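Local coordinates for putative Fe-S biosynthesis protein (Lactobacillus salivarius, PDB 2P2E) that is of unknown function but probably takes part in the biosynthesis of iron-sulphur clusters, at residues A12-R17 and N96-R101; L28-G33 and K82-D87; E66-N71 and F75-Y80; R101-G104 and G108-M111. All blocks are in the same frame, centred on the assembly; numbering follows the deposited sequence.

Contact 1: residues A12-R17 and N96-R101; sequences AKKLQR and NNSLLR
Lys14 and Leu100 meet where helix 9-19 packs against the start of strand 100-104, a helix-on-sheet contact against the sheet of this beta-barrel protein. The two side chains run past each other in opposite directions: the lysine reaches out from the helix, the leucine comes from the strand, and they touch along their flanks. The contact is made by the middle of the lysine, with Lys14 CD 3.9 Å from Leu100 CD2. A long chain that is apolar up to its last atom suits this place, because its methylenes can cover a buried leucine while its amine lies farther out. CG of Lys14 stands anti to the backbone N (chi1 178°) and the next two torsions keep the chain extended; only at chi4 does it bend, which turns the amine to the backbone of Ser98.

Leu15, the next residue on the helix, adds a looser apolar touch, its CD1 lying 4.3 Å from CD1 of Leu100. Leu100 itself continues onto Leu114 and Ile116 of strand 108-118 and Ile91 of strand 88-93, so the helix residues add to a larger apolar cluster.

The loop before the strand is shaped by an Asx turn, in which Asn97 OD1 accepts from Leu99 N at 2.8 Å, in the carbonyl plane and on a lone pair. Within that turn, Ser98 O accepts a hydrogen bond from the lysine amine: NZ of Lys14 lies 2.7 Å from it, with a C=O...N angle of 159° and a tilt of 15° from the carbonyl plane.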
loop_
_atom_site.group_PDB
_atom_site.type_symbol
_atom_site.label_atom_id
_atom_site.label_comp_id
_atom_site.label_asym_id
_atom_site.label_seq_id
_atom_site.Cartn_x
_atom_site.Cartn_y
_atom_site.Cartn_z
ATOM N N ALA A 12 -0.169 -5.480 11.228
ATOM C CA ALA A 12 -0.990 -6.499 10.595
ATOM C C ALA A 12 -2.358 -6.492 11.255
ATOM O O ALA A 12 -3.376 -6.571 10.591
ATOM C CB ALA A 12 -0.344 -7.862 10.743
ATOM N N LYS A 13 -2.370 -6.382 12.574
ATOM C CA LYS A 13 -3.621 -6.364 13.310
ATOM C C LYS A 13 -4.514 -5.239 12.810
ATOM O O LYS A 13 -5.708 -5.438 12.621
ATOM C CB LYS A 13 -3.348 -6.199 14.811
ATOM C CG LYS A 13 -4.585 -6.324 15.711
ATOM C CD LYS A 13 -5.278 -7.682 15.544
ATOM C CE LYS A 13 -6.338 -7.944 16.633
ATOM N NZ LYS A 13 -7.422 -6.897 16.696
ATOM N N LYS A 14 -3.933 -4.066 12.579
ATOM C CA LYS A 14 -4.699 -2.918 12.103
ATOM C C LYS A 14 -5.180 -3.107 10.663
ATOM O O LYS A 14 -6.066 -2.387 10.192
ATOM C CB LYS A 14 -3.854 -1.647 12.186
ATOM C CG LYS A 14 -4.556 -0.397 11.675
ATOM C CD LYS A 14 -3.541 0.686 11.326
ATOM C CE LYS A 14 -4.204 2.001 10.914
ATOM N NZ LYS A 14 -4.899 2.660 12.067
ATOM N N LEU A 15 -4.584 -4.070 9.966
ATOM C CA LEU A 15 -4.942 -4.357 8.585
ATOM C C LEU A 15 -5.794 -5.602 8.494
ATOM O O LEU A 15 -6.266 -5.959 7.422
ATOM C CB LEU A 15 -3.681 -4.548 7.744
ATOM C CG LEU A 15 -2.932 -3.275 7.334
ATOM C CD1 LEU A 15 -1.561 -3.614 6.757
ATOM C CD2 LEU A 15 -3.771 -2.517 6.321
ATOM N N GLN A 16 -6.001 -6.247 9.632
ATOM C CA GLN A 16 -6.772 -7.477 9.703
ATOM C C GLN A 16 -8.159 -7.391 9.067
ATOM O O GLN A 16 -8.553 -8.266 8.293
ATOM C CB GLN A 16 -6.892 -7.894 11.160
ATOM C CG GLN A 16 -7.142 -9.372 11.383
ATOM C CD GLN A 16 -6.819 -9.789 12.810
ATOM O OE1 GLN A 16 -7.408 -9.277 13.771
ATOM N NE2 GLN A 16 -5.869 -10.710 12.955
ATOM N N ARG A 17 -8.889 -6.327 9.391
ATOM C CA ARG A 17 -10.239 -6.115 8.867
ATOM C C ARG A 17 -10.305 -6.123 7.340
ATOM O O ARG A 17 -11.373 -6.326 6.758
ATOM C CB ARG A 17 -10.794 -4.786 9.376
ATOM C CG ARG A 17 -10.724 -4.596 10.884
ATOM C CD ARG A 17 -11.686 -5.517 11.613
ATOM N NE ARG A 17 -13.046 -5.451 11.076
ATOM C CZ ARG A 17 -13.884 -4.429 11.230
ATOM N NH1 ARG A 17 -13.520 -3.358 11.917
ATOM N NH2 ARG A 17 -15.091 -4.476 10.678
ATOM N N ASN A 96 3.129 7.418 18.140
ATOM C CA ASN A 96 2.489 8.703 18.442
ATOM C C ASN A 96 1.038 8.832 17.994
ATOM O O ASN A 96 0.189 9.336 18.734
ATOM C CB ASN A 96 3.277 9.850 17.816
ATOM C CG ASN A 96 4.644 9.986 18.405
ATOM O OD1 ASN A 96 4.797 10.029 19.629
ATOM N ND2 ASN A 96 5.660 10.063 17.544
ATOM N N ASN A 97 0.768 8.410 16.767
ATOM C CA ASN A 97 -0.566 8.498 16.198
ATOM C C ASN A 97 -0.985 7.088 15.802
ATOM O O ASN A 97 -0.223 6.140 15.996
ATOM C CB ASN A 97 -0.515 9.426 14.984
ATOM C CG ASN A 97 0.584 9.042 14.020
ATOM O OD1 ASN A 97 0.515 7.986 13.383
ATOM N ND2 ASN A 97 1.615 9.878 13.918
ATOM N N SER A 98 -2.179 6.931 15.247
ATOM C CA SER A 98 -2.643 5.602 14.871
ATOM C C SER A 98 -2.318 5.254 13.429
ATOM O O SER A 98 -2.882 4.307 12.878
ATOM C CB SER A 98 -4.150 5.493 15.081
ATOM O OG SER A 98 -4.853 6.390 14.235
ATOM N N LEU A 99 -1.416 6.009 12.813
ATOM C CA LEU A 99 -1.062 5.749 11.426
ATOM C C LEU A 99 0.065 4.742 11.258
ATOM O O LEU A 99 0.804 4.440 12.202
ATOM C CB LEU A 99 -0.673 7.050 10.737
ATOM C CG LEU A 99 -1.824 7.973 10.354
ATOM C CD1 LEU A 99 -1.265 9.318 9.920
ATOM C CD2 LEU A 99 -2.624 7.352 9.230
ATOM N N LEU A 100 0.190 4.218 10.044
ATOM C CA LEU A 100 1.242 3.269 9.753
ATOM C C LEU A 100 2.467 4.012 9.260
ATOM O O LEU A 100 2.402 5.195 8.930
ATOM C CB LEU A 100 0.793 2.274 8.693
ATOM C CG LEU A 100 -0.296 1.291 9.111
ATOM C CD1 LEU A 100 -0.636 0.392 7.944
ATOM C CD2 LEU A 100 0.174 0.466 10.279
ATOM N N ARG A 101 3.586 3.303 9.209
ATOM C CA ARG A 101 4.836 3.881 8.757
ATOM C C ARG A 101 5.452 2.966 7.707
ATOM O O ARG A 101 5.392 1.752 7.829
ATOM C CB ARG A 101 5.788 4.023 9.940
ATOM C CG ARG A 101 7.079 4.706 9.596
ATOM C CD ARG A 101 8.131 4.415 10.648
ATOM N NE ARG A 101 7.670 4.771 11.982
ATOM C CZ ARG A 101 7.394 6.015 12.372
ATOM N NH1 ARG A 101 7.539 7.034 11.519
ATOM N NH2 ARG A 101 6.961 6.242 13.614
#

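Contact 2: residues L28-G33 and K82-D87; sequences LDFDDG and KMYMDD
An aromatic and apolar patch joins strand 24-30 to the 3-10 turn and loop that lead from strand 75-77 to strand 88-93. Its outer part is a ring pair, Phe30 and Tyr84. The planes lie near parallel, 20° apart, but are offset so strongly that little of one ring lies above the other, with centroids separated by 4.5 Å. What rests over the phenylalanine face is one side of the tyrosine ring: Tyr84 CD2 sits above it, displaced toward the rim, and CE2 of Tyr84 comes within 3.3 Å of CE2 of Phe30. The two side chains arrive at about a right angle to each other. Phe30 suits the buried strand position, where it also meets Phe49 edge-to-face, whereas Tyr84 lies toward the solvent side, with CG of Met83 over the centre of one face of its ring.

Deeper in, Leu28 and Met85 (a selenomethionine) reach toward each other tip to tip, Leu28 CD2 lying 3.8 Å from Met85 CE. The long unbranched chain starts anti to the carbonyl carbon (chi1 -58°) and stays extended beyond CG, which carries its methyl from the loop to the leucine; on the way it touches Phe49 and Tyr77. Met85 N bonds back to Lys82 O, closing the turn that presents Tyr84 and Met85. With no polar link between the segments, this is hydrophobic packing of a connecting loop against strands of a beta-barrel.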
loop_
_atom_site.group_PDB
_atom_site.type_symbol
_atom_site.label_atom_id
_atom_site.label_comp_id
_atom_site.label_asym_id
_atom_site.label_seq_id
_atom_site.Cartn_x
_atom_site.Cartn_y
_atom_site.Cartn_z
ATOM N N LEU A 28 -0.125 -0.789 -2.897
ATOM C CA LEU A 28 0.799 0.196 -2.371
ATOM C C LEU A 28 0.799 1.190 -3.519
ATOM O O LEU A 28 1.517 1.030 -4.503
ATOM C CB LEU A 28 2.184 -0.398 -2.180
ATOM C CG LEU A 28 3.227 0.600 -1.686
ATOM C CD1 LEU A 28 2.752 1.318 -0.423
ATOM C CD2 LEU A 28 4.502 -0.151 -1.413
ATOM N N ASP A 29 -0.042 2.203 -3.395
ATOM C CA ASP A 29 -0.195 3.198 -4.433
ATOM C C ASP A 29 0.733 4.393 -4.349
ATOM O O ASP A 29 1.065 4.870 -3.270
ATOM C CB ASP A 29 -1.654 3.677 -4.446
ATOM C CG ASP A 29 -1.901 4.798 -5.434
ATOM O OD1 ASP A 29 -1.555 4.627 -6.622
ATOM O OD2 ASP A 29 -2.452 5.845 -5.026
ATOM N N PHE A 30 1.172 4.852 -5.514
ATOM C CA PHE A 30 1.998 6.040 -5.599
ATOM C C PHE A 30 0.989 7.051 -6.142
ATOM O O PHE A 30 0.593 7.002 -7.305
ATOM C CB PHE A 30 3.158 5.850 -6.572
ATOM C CG PHE A 30 4.196 6.913 -6.457
ATOM C CD1 PHE A 30 4.859 7.116 -5.248
ATOM C CD2 PHE A 30 4.483 7.747 -7.528
ATOM C CE1 PHE A 30 5.785 8.141 -5.100
ATOM C CE2 PHE A 30 5.408 8.776 -7.394
ATOM C CZ PHE A 30 6.060 8.972 -6.174
ATOM N N ASP A 31 0.555 7.941 -5.261
ATOM C CA ASP A 31 -0.449 8.944 -5.568
ATOM C C ASP A 31 0.037 10.009 -6.524
ATOM O O ASP A 31 0.472 11.064 -6.093
ATOM C CB ASP A 31 -0.902 9.598 -4.270
ATOM C CG ASP A 31 -2.215 10.292 -4.416
ATOM O OD1 ASP A 31 -2.698 10.371 -5.563
ATOM O OD2 ASP A 31 -2.764 10.754 -3.395
ATOM N N ASP A 32 -0.050 9.745 -7.821
ATOM C CA ASP A 32 0.418 10.706 -8.813
ATOM C C ASP A 32 -0.615 10.961 -9.903
ATOM O O ASP A 32 -0.344 11.645 -10.890
ATOM C CB ASP A 32 1.718 10.207 -9.444
ATOM C CG ASP A 32 1.605 8.784 -9.957
ATOM O OD1 ASP A 32 0.467 8.290 -10.092
ATOM O OD2 ASP A 32 2.650 8.164 -10.232
ATOM N N GLY A 33 -1.804 10.404 -9.726
ATOM C CA GLY A 33 -2.842 10.608 -10.712
ATOM C C GLY A 33 -2.802 9.605 -11.843
ATOM O O GLY A 33 -3.706 9.578 -12.675
ATOM N N LYS A 82 8.315 1.550 -8.693
ATOM C CA LYS A 82 9.324 0.674 -8.111
ATOM C C LYS A 82 10.590 1.476 -7.850
ATOM O O LYS A 82 11.364 1.158 -6.944
ATOM C CB LYS A 82 9.618 -0.463 -9.089
ATOM C CG LYS A 82 10.475 -1.582 -8.557
ATOM C CD LYS A 82 10.565 -2.697 -9.608
ATOM C CE LYS A 82 11.351 -3.916 -9.103
ATOM N NZ LYS A 82 11.424 -5.002 -10.140
HETATM N N MSE A 83 10.788 2.523 -8.651
HETATM C CA MSE A 83 11.969 3.369 -8.533
HETATM C C MSE A 83 11.963 4.185 -7.249
HETATM O O MSE A 83 13.000 4.708 -6.827
HETATM C CB MSE A 83 12.079 4.306 -9.742
HETATM C CG MSE A 83 11.033 5.408 -9.807
HETATM SE SE MSE A 83 11.284 6.574 -11.373
HETATM C CE MSE A 83 13.114 7.163 -11.003
ATOM N N TYR A 84 10.795 4.286 -6.624
ATOM C CA TYR A 84 10.677 5.049 -5.392
ATOM C C TYR A 84 10.681 4.155 -4.166
ATOM O O TYR A 84 10.571 4.629 -3.037
ATOM C CB TYR A 84 9.404 5.882 -5.413
ATOM C CG TYR A 84 9.429 6.940 -6.468
ATOM C CD1 TYR A 84 10.459 7.872 -6.514
ATOM C CD2 TYR A 84 8.437 7.005 -7.436
ATOM C CE1 TYR A 84 10.500 8.846 -7.502
ATOM C CE2 TYR A 84 8.470 7.981 -8.430
ATOM C CZ TYR A 84 9.503 8.895 -8.460
ATOM O OH TYR A 84 9.560 9.836 -9.465
HETATM N N MSE A 85 10.830 2.858 -4.389
HETATM C CA MSE A 85 10.818 1.926 -3.284
HETATM C C MSE A 85 12.185 1.366 -2.939
HETATM O O MSE A 85 13.199 1.747 -3.510
HETATM C CB MSE A 85 9.842 0.790 -3.593
HETATM C CG MSE A 85 8.424 1.265 -3.868
HETATM SE SE MSE A 85 7.290 -0.162 -4.557
HETATM C CE MSE A 85 5.671 0.873 -4.910
ATOM N N ASP A 86 12.176 0.443 -1.989
ATOM C CA ASP A 86 13.368 -0.232 -1.490
ATOM C C ASP A 86 13.116 -1.732 -1.674
ATOM O O ASP A 86 11.963 -2.173 -1.698
ATOM C CB ASP A 86 13.511 0.076 -0.009
ATOM C CG ASP A 86 14.926 0.239 0.412
ATOM O OD1 ASP A 86 15.676 -0.756 0.296
ATOM O OD2 ASP A 86 15.280 1.357 0.861
ATOM N N ASP A 87 14.177 -2.520 -1.793
ATOM C CA ASP A 87 14.011 -3.960 -1.977
ATOM C C ASP A 87 13.429 -4.650 -0.750
ATOM O O ASP A 87 12.662 -5.605 -0.858
ATOM C CB ASP A 87 15.350 -4.597 -2.343
ATOM C CG ASP A 87 15.824 -4.181 -3.717
ATOM O OD1 ASP A 87 15.134 -4.502 -4.714
ATOM O OD2 ASP A 87 16.882 -3.528 -3.808
#

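Contact 3: residues E66-N71 and F75-Y80; sequences EVIDSN and FYYKGY
Glu66, Val67 and Ile68 pair with Tyr77, Tyr76 and Phe75 in a short antiparallel hairpin. Four backbone hydrogen bonds hold it: Glu66 and Tyr77 exchange N-H and C=O, as do Ile68 and Phe75, where Ile68 N donates to Phe75 O at 2.8 Å. Val67 and Tyr76 form the non-hydrogen-bonded pair between them.

The main apolar contacts centre on Tyr77. CB of Glu66 makes a CH-pi contact over one ring face, 3.7 Å from the Tyr77 centroid, while Ile68 CG1 comes to 3.3 Å from Tyr77 CE2. With chi1 68°, the tyrosine's CG stands between the backbone N and the carbonyl carbon, which swings the ring back across the partner strand. On the sheet face that carries Val67 and Tyr76, CG2 of Val67 packs alongside the Tyr76 ring. Beta-branched and aromatic residues suit such extended strands.

Among polar groups, Tyr77 OH lies 2.7 Å from Glu66 OE1, and a water joins this hydroxyl to Val67 O, donating to the latter at 2.9 Å. Ser70 OG turns instead to Gly73 in the connecting turn.

The hairpin continues the sheet: Asp69 bonds to strand 4-7, and Tyr76 to strand 24-30.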
loop_
_atom_site.group_PDB
_atom_site.type_symbol
_atom_site.label_atom_id
_atom_site.label_comp_id
_atom_site.label_asym_id
_atom_site.label_seq_id
_atom_site.Cartn_x
_atom_site.Cartn_y
_atom_site.Cartn_z
ATOM N N GLU A 66 2.584 -5.064 -10.729
ATOM C CA GLU A 66 3.647 -5.813 -10.083
ATOM C C GLU A 66 3.288 -6.175 -8.654
ATOM O O GLU A 66 2.405 -5.567 -8.045
ATOM C CB GLU A 66 4.967 -5.050 -10.157
ATOM C CG GLU A 66 5.674 -5.283 -11.488
ATOM C CD GLU A 66 7.017 -4.576 -11.594
ATOM O OE1 GLU A 66 7.828 -4.679 -10.645
ATOM O OE2 GLU A 66 7.265 -3.928 -12.639
ATOM N N VAL A 67 3.963 -7.182 -8.122
ATOM C CA VAL A 67 3.658 -7.637 -6.785
ATOM C C VAL A 67 4.796 -7.565 -5.805
ATOM O O VAL A 67 5.965 -7.683 -6.165
ATOM C CB VAL A 67 3.185 -9.095 -6.790
ATOM C CG1 VAL A 67 2.654 -9.462 -5.407
ATOM C CG2 VAL A 67 2.122 -9.305 -7.858
ATOM N N ILE A 68 4.417 -7.379 -4.549
ATOM C CA ILE A 68 5.345 -7.319 -3.437
ATOM C C ILE A 68 4.922 -8.455 -2.521
ATOM O O ILE A 68 3.749 -8.554 -2.170
ATOM C CB ILE A 68 5.211 -5.991 -2.675
ATOM C CG1 ILE A 68 5.593 -4.839 -3.595
ATOM C CG2 ILE A 68 6.098 -5.993 -1.432
ATOM C CD1 ILE A 68 5.304 -3.494 -3.025
ATOM N N ASP A 69 5.859 -9.328 -2.162
ATOM C CA ASP A 69 5.551 -10.441 -1.267
ATOM C C ASP A 69 5.582 -9.917 0.160
ATOM O O ASP A 69 6.394 -9.067 0.483
ATOM C CB ASP A 69 6.586 -11.557 -1.388
ATOM C CG ASP A 69 6.672 -12.131 -2.783
ATOM O OD1 ASP A 69 5.635 -12.608 -3.299
ATOM O OD2 ASP A 69 7.786 -12.108 -3.357
ATOM N N SER A 70 4.703 -10.430 1.007
ATOM C CA SER A 70 4.659 -10.003 2.392
ATOM C C SER A 70 4.047 -11.084 3.258
ATOM O O SER A 70 3.367 -11.980 2.761
ATOM C CB SER A 70 3.831 -8.727 2.545
ATOM O OG SER A 70 2.515 -9.026 2.978
ATOM N N ASN A 71 4.282 -10.970 4.560
ATOM C CA ASN A 71 3.771 -11.923 5.522
ATOM C C ASN A 71 2.259 -11.835 5.767
ATOM O O ASN A 71 1.705 -12.646 6.503
ATOM C CB ASN A 71 4.535 -11.791 6.844
ATOM C CG ASN A 71 4.502 -10.378 7.412
ATOM O OD1 ASN A 71 4.900 -9.423 6.754
ATOM N ND2 ASN A 71 4.037 -10.247 8.648
ATOM N N PHE A 75 0.797 -7.418 -2.135
ATOM C CA PHE A 75 0.649 -5.976 -2.290
ATOM C C PHE A 75 0.897 -5.703 -3.757
ATOM O O PHE A 75 1.958 -6.048 -4.270
ATOM C CB PHE A 75 1.717 -5.235 -1.503
ATOM C CG PHE A 75 1.352 -4.954 -0.087
ATOM C CD1 PHE A 75 0.476 -3.921 0.221
ATOM C CD2 PHE A 75 1.924 -5.687 0.952
ATOM C CE1 PHE A 75 0.174 -3.618 1.556
ATOM C CE2 PHE A 75 1.628 -5.393 2.289
ATOM C CZ PHE A 75 0.759 -4.361 2.590
ATOM N N TYR A 76 -0.061 -5.100 -4.444
ATOM C CA TYR A 76 0.136 -4.801 -5.851
ATOM C C TYR A 76 0.570 -3.360 -5.979
ATOM O O TYR A 76 0.209 -2.533 -5.153
ATOM C CB TYR A 76 -1.154 -5.054 -6.623
ATOM C CG TYR A 76 -1.434 -6.521 -6.749
ATOM C CD1 TYR A 76 -0.932 -7.251 -7.814
ATOM C CD2 TYR A 76 -2.137 -7.200 -5.760
ATOM C CE1 TYR A 76 -1.122 -8.619 -7.895
ATOM C CE2 TYR A 76 -2.334 -8.573 -5.829
ATOM C CZ TYR A 76 -1.823 -9.274 -6.901
ATOM O OH TYR A 76 -2.029 -10.631 -6.979
ATOM N N TYR A 77 1.359 -3.059 -7.000
ATOM C CA TYR A 77 1.822 -1.695 -7.202
ATOM C C TYR A 77 2.129 -1.408 -8.662
ATOM O O TYR A 77 2.370 -2.322 -9.457
ATOM C CB TYR A 77 3.065 -1.421 -6.352
ATOM C CG TYR A 77 4.286 -2.176 -6.790
ATOM C CD1 TYR A 77 5.302 -1.545 -7.505
ATOM C CD2 TYR A 77 4.432 -3.522 -6.485
ATOM C CE1 TYR A 77 6.441 -2.239 -7.904
ATOM C CE2 TYR A 77 5.563 -4.229 -6.882
ATOM C CZ TYR A 77 6.561 -3.580 -7.586
ATOM O OH TYR A 77 7.671 -4.284 -7.957
ATOM N N LYS A 78 2.116 -0.127 -9.008
ATOM C CA LYS A 78 2.396 0.280 -10.370
ATOM C C LYS A 78 3.874 0.053 -10.611
ATOM O O LYS A 78 4.716 0.546 -9.863
ATOM C CB LYS A 78 2.018 1.745 -10.561
ATOM C CG LYS A 78 0.531 1.981 -10.382
ATOM C CD LYS A 78 0.137 3.432 -10.549
ATOM C CE LYS A 78 0.548 4.268 -9.363
ATOM N NZ LYS A 78 -0.152 5.584 -9.367
ATOM N N GLY A 79 4.182 -0.723 -11.642
ATOM C CA GLY A 79 5.565 -1.020 -11.955
ATOM C C GLY A 79 6.531 0.126 -11.747
ATOM O O GLY A 79 7.400 0.056 -10.888
ATOM N N TYR A 80 6.359 1.194 -12.516
ATOM C CA TYR A 80 7.237 2.355 -12.444
ATOM C C TYR A 80 7.564 2.896 -11.063
ATOM O O TYR A 80 8.694 3.281 -10.813
ATOM C CB TYR A 80 6.677 3.489 -13.302
ATOM C CG TYR A 80 5.396 4.102 -12.791
ATOM C CD1 TYR A 80 5.419 5.228 -11.976
ATOM C CD2 TYR A 80 4.158 3.585 -13.161
ATOM C CE1 TYR A 80 4.242 5.834 -11.546
ATOM C CE2 TYR A 80 2.970 4.184 -12.739
ATOM C CZ TYR A 80 3.023 5.310 -11.935
ATOM O OH TYR A 80 1.854 5.926 -11.548
HETATM O O HOH W 1 8.475 -6.704 -7.113
#

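Contact 4: residues R101-G104 and G108-M111; sequences RLTG and GELM
Gly108 opens the returning strand by pairing with Gly104: each N donates to the other's O, and Gly104 N to Gly108 O is the shorter bond at 2.7 Å. Gly108 has a positive phi of 80°, a backbone shape that glycine adopts easily. Its O also receives a CA-H...O contact from Thr103.

Glu109 faces Thr103 as a non-hydrogen-bonded pair, the methyl CG2 of Thr103 lying 3.8 Å from Glu109 CG. Extended beyond CG, the glutamate reaches out to Arg101, whose chain leaves anti to its own backbone N (chi1 -176°) and bends at chi3. The two cross at a slant, guanidinium and carboxylate planes 29° apart, in a salt bridge from Arg101 NH1 to Glu109 OE2 at 2.5 Å. Long charged chains suit this surface position.

At Leu110 the hairpin of strands 100-104 and 108-118 holds a classic beta bulge: Leu110 and Met111 together oppose Leu102, and the chain turns a corner. Leu102 O is gripped twice, by Leu110 N at 2.8 Å and by Met111 N at 2.9 Å. CB of Leu110 packs 4.0 Å from Leu102 CD2, and CD1 of Leu110 lies near Gly104 N.

Met111, a selenomethionine, restores the pairing. Its O accepts a hydrogen bond from Leu102 N, and its CB lies 3.9 Å from Leu102 CB; beyond CB the chain turns off from the partner strand.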
loop_
_atom_site.group_PDB
_atom_site.type_symbol
_atom_site.label_atom_id
_atom_site.label_comp_id
_atom_site.label_asym_id
_atom_site.label_seq_id
_atom_site.Cartn_x
_atom_site.Cartn_y
_atom_site.Cartn_z
ATOM N N ARG A 101 3.586 3.303 9.209
ATOM C CA ARG A 101 4.836 3.881 8.757
ATOM C C ARG A 101 5.452 2.966 7.707
ATOM O O ARG A 101 5.392 1.752 7.829
ATOM C CB ARG A 101 5.788 4.023 9.940
ATOM C CG ARG A 101 7.079 4.706 9.596
ATOM C CD ARG A 101 8.131 4.415 10.648
ATOM N NE ARG A 101 7.670 4.771 11.982
ATOM C CZ ARG A 101 7.394 6.015 12.372
ATOM N NH1 ARG A 101 7.539 7.034 11.519
ATOM N NH2 ARG A 101 6.961 6.242 13.614
ATOM N N LEU A 102 6.038 3.551 6.675
ATOM C CA LEU A 102 6.675 2.772 5.632
ATOM C C LEU A 102 8.154 3.118 5.567
ATOM O O LEU A 102 8.516 4.233 5.198
ATOM C CB LEU A 102 6.035 3.064 4.276
ATOM C CG LEU A 102 6.737 2.342 3.116
ATOM C CD1 LEU A 102 6.445 0.867 3.201
ATOM C CD2 LEU A 102 6.287 2.895 1.773
ATOM N N THR A 103 9.011 2.169 5.927
ATOM C CA THR A 103 10.445 2.411 5.882
ATOM C C THR A 103 11.165 1.381 5.018
ATOM O O THR A 103 10.662 0.287 4.805
ATOM C CB THR A 103 11.074 2.394 7.299
ATOM O OG1 THR A 103 10.825 1.131 7.922
ATOM C CG2 THR A 103 10.497 3.522 8.156
ATOM N N GLY A 104 12.341 1.748 4.512
ATOM C CA GLY A 104 13.116 0.837 3.687
ATOM C C GLY A 104 14.510 0.619 4.258
ATOM O O GLY A 104 15.066 1.505 4.909
ATOM N N GLY A 108 15.532 4.379 4.516
ATOM C CA GLY A 108 15.054 4.860 5.795
ATOM C C GLY A 108 13.571 5.117 5.638
ATOM O O GLY A 108 12.888 4.376 4.925
ATOM N N GLU A 109 13.064 6.162 6.284
ATOM C CA GLU A 109 11.652 6.476 6.185
ATOM C C GLU A 109 11.284 6.859 4.766
ATOM O O GLU A 109 11.830 7.808 4.217
ATOM C CB GLU A 109 11.280 7.623 7.123
ATOM C CG GLU A 109 11.323 7.252 8.597
ATOM C CD GLU A 109 10.453 8.168 9.433
ATOM O OE1 GLU A 109 10.598 9.405 9.284
ATOM O OE2 GLU A 109 9.630 7.653 10.230
ATOM N N LEU A 110 10.362 6.108 4.173
ATOM C CA LEU A 110 9.908 6.388 2.824
ATOM C C LEU A 110 8.619 7.170 2.956
ATOM O O LEU A 110 8.328 8.051 2.148
ATOM C CB LEU A 110 9.654 5.084 2.066
ATOM C CG LEU A 110 10.902 4.310 1.651
ATOM C CD1 LEU A 110 10.524 2.920 1.191
ATOM C CD2 LEU A 110 11.618 5.070 0.556
HETATM N N MSE A 111 7.861 6.836 3.998
HETATM C CA MSE A 111 6.587 7.479 4.290
HETATM C C MSE A 111 6.283 7.391 5.779
HETATM O O MSE A 111 5.745 6.397 6.250
HETATM C CB MSE A 111 5.465 6.802 3.518
HETATM C CG MSE A 111 4.114 7.383 3.845
HETATM SE SE MSE A 111 4.019 9.257 3.308
HETATM C CE MSE A 111 2.077 9.477 3.181
#

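From the N terminus, helix 9-19 enters contact 1, which closes the longest loop when residues 96-101 arrive. Within that loop, strand 24-30 begins contact 2, closed by residues 82-87, and inside contact 2 in turn falls the local hairpin of contact 3. Contact 4 follows in series after contact 2 and starts on Arg101, where contact 1 ends. Contacts 2 and 3 touch directly: Lys78 bonds to Phe30 O, and Tyr80 to Asp32. Contact 2 also packs on contact 4 through Tyr84, Asp86 and Leu110. Contact 1 lies across the chain's centre from contacts 2 and 3, their centres about 20 and 19 Å away, yet all four reach the same sheet.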